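Local coordinates for glutathione S-transferase (Sphingobium chungbukense, PDB 6M1T) that binds glutathione as a bacterial beta-class glutathione S-transferase, a detoxification enzyme whose family transfers glutathione to electrophilic substrates, at the interface of chains A and B. Coordinates in Å, arbitrary orientation; residue numbers count along the deposited sequence, not the author numbering. Chains: chain A/B, Glutathione S-transferase.

The interface of chains A and B. Residues chain A 92, 96-97, 99-100, 103-104; chain B 64-65, 67-68.
B:Glu65 lays its side chain against one flank of helix 89-108 of chain A, and its two carboxylate oxygens are used differently. OE2 of B:Glu65 accepts a hydrogen bond of 2.8 Å from the hydroxyl OG of A:Ser99, which meets it on the anti side, 27° out of the carboxylate plane. OE1 of B:Glu65 reaches the edge of the A:Phe100 ring, 3.8 Å from CD1, with ring and carboxylate planes nearly perpendicular. A bend at chi2 (-61°) turns the glutamate tip along the helix towards these groups. About one turn earlier in the helix, A:Ser96 holds OG anti to its backbone N (chi1 -179°) and donates to the carbonyl O of B:Thr64 at 2.8 Å, from above the carbonyl plane. OG of A:Ser96 also accepts from NH1 of A:Arg97, 3.1 Å away and nearly in the guanidinium plane, which probably helps orient the serine hydroxyl towards chain B. Apolar contacts close the flank: CG of B:Pro67 packs on CB of A:Ser99 at 3.9 Å, and the methyl CB of B:Ala68 lies 3.8 Å from CA of A:Ser96. Farther out, water 2 links OE1 of B:Glu65 with OG1 of B:Thr64 and NH1 of A:Arg97, while water 1 bridges OE1 of B:Glu65 to the carboxylate OE1 of A:Glu104. NH1 of A:Arg97, 4.7 Å from OE1 of B:Glu65, may temper the like charges of the two glutamates. An alanine in place of B:Glu65 would probably leave the A:Ser99 hydroxyl without its acceptor and open a gap beside A:Phe100. B:Glu65 and B:Pro67 also line the glutathione pocket, so the patch illustrates how pocket residues can serve a two-fold dimer contact, probably steadying both.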
ATOM      1  N   TYR A  92       5.913   0.782 -12.674  1.00 19.05           N
ATOM      2  CA  TYR A  92       5.457  -0.311 -11.758  1.00 19.72           C
ATOM      3  C   TYR A  92       6.413  -0.374 -10.579  1.00 19.10           C
ATOM      4  O   TYR A  92       5.930  -0.643  -9.465  1.00 17.41           O
ATOM      5  CB  TYR A  92       5.303  -1.646 -12.476  1.00 18.60           C
ATOM      6  CG  TYR A  92       4.310  -1.533 -13.584  1.00 19.60           C
ATOM      7  CD1 TYR A  92       2.962  -1.676 -13.333  1.00 17.71           C
ATOM      8  CD2 TYR A  92       4.725  -1.214 -14.865  1.00 19.13           C
ATOM      9  CE1 TYR A  92       2.027  -1.539 -14.334  1.00 19.34           C
ATOM     10  CE2 TYR A  92       3.805  -1.069 -15.881  1.00 19.51           C
ATOM     11  CZ  TYR A  92       2.469  -1.246 -15.622  1.00 19.85           C
ATOM     12  OH  TYR A  92       1.594  -1.081 -16.618  1.00 20.12           O
ATOM     13  N   SER A  96       5.339  -0.017  -6.683  1.00 13.89           N
ATOM     14  CA  SER A  96       5.918  -1.030  -5.764  1.00 14.47           C
ATOM     15  C   SER A  96       6.510  -0.318  -4.556  1.00 15.06           C
ATOM     16  O   SER A  96       6.162  -0.652  -3.378  1.00 12.64           O
ATOM     17  CB  SER A  96       6.963  -1.893  -6.467  1.00 14.76           C
ATOM     18  OG  SER A  96       7.502  -2.865  -5.593  1.00 14.95           O
ATOM     19  N   ARG A  97       7.359   0.678  -4.808  1.00 13.70           N
ATOM     20  CA  ARG A  97       7.996   1.397  -3.690  1.00 15.49           C
ATOM     21  C   ARG A  97       6.900   2.118  -2.877  1.00 12.01           C
ATOM     22  O   ARG A  97       7.028   2.139  -1.646  1.00 12.74           O
ATOM     23  CB  ARG A  97       9.137   2.302  -4.181  1.00 17.51           C
ATOM     24  CG  ARG A  97      10.441   1.587  -4.562  1.00 21.34           C
ATOM     25  CD  ARG A  97      10.976   0.522  -3.602  1.00 24.39           C
ATOM     26  NE  ARG A  97      10.271  -0.751  -3.794  1.00 28.78           N
ATOM     27  CZ  ARG A  97      10.188  -1.773  -2.922  1.00 29.80           C
ATOM     28  NH1 ARG A  97       9.475  -2.821  -3.266  1.00 29.07           N
ATOM     29  NH2 ARG A  97      10.805  -1.780  -1.752  1.00 30.98           N
ATOM     30  N   SER A  99       3.768   1.272  -2.423  1.00 12.89           N
ATOM     31  CA  SER A  99       2.991   0.218  -1.697  1.00 13.89           C
ATOM     32  C   SER A  99       3.840  -0.284  -0.525  1.00 11.71           C
ATOM     33  O   SER A  99       3.298  -0.448   0.586  1.00  9.31           O
ATOM     34  CB  SER A  99       2.441  -0.931  -2.604  1.00 16.65           C
ATOM     35  OG  SER A  99       2.175  -1.871  -1.552  0.50 23.79           O
ATOM     36  N   PHE A 100       5.156  -0.455  -0.701  1.00 10.29           N
ATOM     37  CA  PHE A 100       6.028  -0.893   0.399  1.00 11.33           C
ATOM     38  C   PHE A 100       6.048   0.169   1.517  1.00 11.48           C
ATOM     39  O   PHE A 100       5.975  -0.174   2.733  1.00 11.81           O
ATOM     40  CB  PHE A 100       7.456  -1.147  -0.086  1.00 11.48           C
ATOM     41  CG  PHE A 100       8.390  -1.374   1.046  1.00 13.29           C
ATOM     42  CD1 PHE A 100       8.538  -2.626   1.617  1.00 13.85           C
ATOM     43  CD2 PHE A 100       9.166  -0.328   1.515  1.00 14.33           C
ATOM     44  CE1 PHE A 100       9.431  -2.834   2.663  1.00 15.74           C
ATOM     45  CE2 PHE A 100      10.039  -0.529   2.571  1.00 14.01           C
ATOM     46  CZ  PHE A 100      10.191  -1.781   3.134  1.00 15.70           C
ATOM     47  N   SER A 103       2.364   0.235   3.197  1.00 12.65           N
ATOM     48  CA  SER A 103       1.873  -1.068   3.702  1.00 13.60           C
ATOM     49  C   SER A 103       2.882  -1.672   4.686  1.00 13.37           C
ATOM     50  O   SER A 103       2.460  -2.368   5.594  1.00 14.71           O
ATOM     51  CB  SER A 103       1.514  -1.960   2.491  1.00 15.85           C
ATOM     52  OG  SER A 103       0.320  -1.231   2.150  0.50 22.94           O
ATOM     53  N   GLU A 104       4.185  -1.421   4.563  1.00 13.54           N
ATOM     54  CA  GLU A 104       5.174  -2.094   5.460  1.00 12.66           C
ATOM     55  C   GLU A 104       5.846  -1.067   6.392  1.00 13.10           C
ATOM     56  O   GLU A 104       5.759  -1.239   7.592  1.00 13.10           O
ATOM     57  CB  GLU A 104       6.237  -2.812   4.630  1.00 13.81           C
ATOM     58  CG  GLU A 104       5.648  -3.840   3.666  1.00 15.22           C
ATOM     59  CD  GLU A 104       4.984  -5.034   4.345  1.00 17.72           C
ATOM     60  OE1 GLU A 104       4.328  -5.818   3.648  1.00 20.41           O
ATOM     61  OE2 GLU A 104       5.090  -5.165   5.557  1.00 16.40           O
TER
ATOM     62  N   THR B  64       7.642  -6.742  -6.752  1.00 17.62           N
ATOM     63  CA  THR B  64       6.967  -7.080  -5.494  1.00 16.96           C
ATOM     64  C   THR B  64       5.814  -6.101  -5.225  1.00 15.92           C
ATOM     65  O   THR B  64       5.762  -5.021  -5.875  1.00 15.37           O
ATOM     66  CB  THR B  64       7.985  -7.120  -4.359  1.00 17.25           C
ATOM     67  OG1 THR B  64       8.554  -5.819  -4.193  1.00 18.21           O
ATOM     68  CG2 THR B  64       9.061  -8.156  -4.604  1.00 17.10           C
ATOM     69  N   GLU B  65       5.006  -6.439  -4.201  1.00 15.19           N
ATOM     70  CA  GLU B  65       3.879  -5.613  -3.687  1.00 14.37           C
ATOM     71  C   GLU B  65       2.670  -5.872  -4.572  1.00 14.14           C
ATOM     72  O   GLU B  65       2.680  -5.533  -5.804  1.00 14.65           O
ATOM     73  CB  GLU B  65       4.242  -4.123  -3.646  1.00 15.23           C
ATOM     74  CG  GLU B  65       5.334  -3.775  -2.668  1.00 15.48           C
ATOM     75  CD  GLU B  65       5.066  -4.077  -1.199  1.00 16.18           C
ATOM     76  OE1 GLU B  65       6.036  -4.490  -0.510  1.00 15.44           O
ATOM     77  OE2 GLU B  65       3.903  -3.870  -0.719  1.00 13.54           O
ATOM     78  N   PRO B  67      -0.276  -4.369  -5.093  1.00 15.11           N
ATOM     79  CA  PRO B  67      -0.834  -3.310  -5.927  1.00 15.20           C
ATOM     80  C   PRO B  67      -0.059  -3.168  -7.257  1.00 15.25           C
ATOM     81  O   PRO B  67      -0.685  -3.033  -8.288  1.00 15.50           O
ATOM     82  CB  PRO B  67      -0.774  -2.066  -5.014  1.00 15.64           C
ATOM     83  CG  PRO B  67      -0.865  -2.657  -3.617  1.00 15.34           C
ATOM     84  CD  PRO B  67      -0.056  -3.938  -3.680  1.00 15.77           C
ATOM     85  N   ALA B  68       1.245  -3.308  -7.209  1.00 13.39           N
ATOM     86  CA  ALA B  68       2.120  -3.118  -8.394  1.00 13.66           C
ATOM     87  C   ALA B  68       1.966  -4.333  -9.313  1.00 15.83           C
ATOM     88  O   ALA B  68       1.801  -4.156 -10.536  1.00 15.55           O
ATOM     89  CB  ALA B  68       3.521  -2.915  -7.968  1.00 14.18           C
TER
HETATM   90  O   HOH W   1       6.246  -6.227   1.312  1.00 18.77           O
HETATM   91  O   HOH W   2       8.209  -5.091  -1.629  1.00 21.47           O
HETATM   92  O   HOH W   3       9.303  -4.356  -7.215  1.00 26.67           O